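Local atomic coordinates of DsbA-like disulfide oxidoreductase (Wolbachia endosymbiont of Drosophila melanogaster, PDB entry 6EEZ), a protein that acts as a homotrimeric thiol-disulfide exchange protein and disulfide isomerase of the DsbA-like family with a thioredoxin fold. Residues Lys49-Lys52 with Asn53-Lys56. Sequence-based numbering, arbitrary orientation.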
loop_
_atom_site.group_PDB
_atom_site.type_symbol
_atom_site.label_atom_id
_atom_site.label_comp_id
_atom_site.label_asym_id
_atom_site.label_seq_id
_atom_site.Cartn_x
_atom_site.Cartn_y
_atom_site.Cartn_z
ATOM N N LYS A 49 1.330 3.865 -10.154
ATOM C CA LYS A 49 0.525 3.190 -11.166
ATOM C C LYS A 49 1.363 2.199 -11.983
ATOM O O LYS A 49 0.910 1.108 -12.279
ATOM C CB LYS A 49 -0.136 4.214 -12.123
ATOM C CG LYS A 49 -1.292 5.022 -11.539
ATOM C CD LYS A 49 -2.002 5.864 -12.622
ATOM C CE LYS A 49 -3.116 6.728 -12.038
ATOM N NZ LYS A 49 -4.079 5.973 -11.149
ATOM N N ALA A 50 2.589 2.577 -12.340
ATOM C CA ALA A 50 3.381 1.786 -13.280
ATOM C C ALA A 50 3.948 0.491 -12.676
ATOM O O ALA A 50 4.277 -0.437 -13.409
ATOM C CB ALA A 50 4.503 2.624 -13.823
ATOM N N ILE A 51 4.063 0.428 -11.355
ATOM C CA ILE A 51 4.656 -0.749 -10.701
ATOM C C ILE A 51 3.586 -1.716 -10.215
ATOM O O ILE A 51 3.892 -2.655 -9.500
ATOM C CB ILE A 51 5.563 -0.358 -9.479
ATOM C CG1 ILE A 51 4.769 0.362 -8.374
ATOM C CG2 ILE A 51 6.669 0.499 -9.970
ATOM C CD1 ILE A 51 5.535 0.502 -6.974
ATOM N N LYS A 52 2.336 -1.485 -10.613
ATOM C CA LYS A 52 1.223 -2.255 -10.078
ATOM C C LYS A 52 1.405 -3.755 -10.359
ATOM O O LYS A 52 1.014 -4.598 -9.544
ATOM C CB LYS A 52 -0.106 -1.742 -10.657
ATOM C CG LYS A 52 -0.243 -1.888 -12.150
ATOM C CD LYS A 52 -1.535 -1.245 -12.652
ATOM C CE LYS A 52 -1.724 -1.479 -14.168
ATOM N NZ LYS A 52 -0.683 -0.741 -14.945
ATOM N N ASN A 53 2.048 -4.072 -11.480
ATOM C CA ASN A 53 2.258 -5.458 -11.887
ATOM C C ASN A 53 3.542 -6.040 -11.329
ATOM O O ASN A 53 3.694 -7.258 -11.248
ATOM C CB ASN A 53 2.247 -5.561 -13.408
ATOM C CG ASN A 53 0.845 -5.499 -13.968
ATOM O OD1 ASN A 53 -0.100 -6.012 -13.356
ATOM N ND2 ASN A 53 0.684 -4.859 -15.128
ATOM N N ASP A 54 4.470 -5.171 -10.945
ATOM C CA ASP A 54 5.632 -5.609 -10.187
ATOM C C ASP A 54 5.143 -6.142 -8.857
ATOM O O ASP A 54 5.513 -7.238 -8.440
ATOM C CB ASP A 54 6.619 -4.468 -9.966
ATOM C CG ASP A 54 7.372 -4.097 -11.214
ATOM O OD1 ASP A 54 7.505 -4.954 -12.094
ATOM O OD2 ASP A 54 7.845 -2.949 -11.305
ATOM N N ILE A 55 4.290 -5.347 -8.212
ATOM C CA ILE A 55 3.693 -5.700 -6.933
ATOM C C ILE A 55 2.900 -7.003 -7.050
ATOM O O ILE A 55 3.103 -7.925 -6.269
ATOM C CB ILE A 55 2.778 -4.576 -6.435
ATOM C CG1 ILE A 55 3.572 -3.284 -6.308
ATOM C CG2 ILE A 55 2.155 -4.910 -5.100
ATOM C CD1 ILE A 55 4.906 -3.457 -5.587
ATOM N N LYS A 56 2.007 -7.071 -8.043
ATOM C CA LYS A 56 1.208 -8.271 -8.259
ATOM C C LYS A 56 2.098 -9.512 -8.403
ATOM O O LYS A 56 1.889 -10.505 -7.717
ATOM C CB LYS A 56 0.319 -8.101 -9.489
ATOM C CG LYS A 56 -0.744 -9.144 -9.611
ATOM C CD LYS A 56 -1.601 -8.838 -10.794
ATOM C CE LYS A 56 -2.598 -9.922 -11.065
ATOM N NZ LYS A 56 -3.546 -9.442 -12.102
HETATM O O HOH W 1 4.330 -2.909 -13.208
#
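The amide of Asn53 has Lys52 over one face, where CG of Lys52 stands 4.2 Å above CG of Asn53. The two side chains run side by side in the same direction. The chain kinks here, just past the short helix that starts at the CxxC of the thioredoxin fold. At the amide's end, Asn53 OD1 is hydrogen-bonded to His101 NE2 of helix 96-105. The carboxylate of Asp54 is met through OD2, 3.9 Å from CG2 of Ile51, and these two side chains cross at about a right angle.

Helix 46-50 ends before Ile51, which leaves helical geometry and is the N-cap of helix 52-60. The Cys45-Cys48 disulfide lies near Ile51, without touching its side chain. Water 1 accepts from Asn53 N (3.1 Å). Its 2.5 Å distance to Ala50 O is too short to trust, so a water bridge across the break is doubtful.

Lys52 CG sits between its own N and carbonyl carbon (chi1 63°), which sets it against the Asn53 backbone N (3.2 Å) as well as over the side-chain amide. The Lys52 side chain touches His101, Leu104 and Ser105 of helix 96-105. Ile51 packs on Pro160 and Ala172.

Helical bonding resumes past the break. Lys56 N donates to Lys52 O at 3.1 Å. Ile55 N donates to Ile51 O at 3.0 Å, nearly straight at 170°. The side chains of Ile51 and Ile55 also meet: Ile51 CD1 is 4.2 Å from Ile55 CD1.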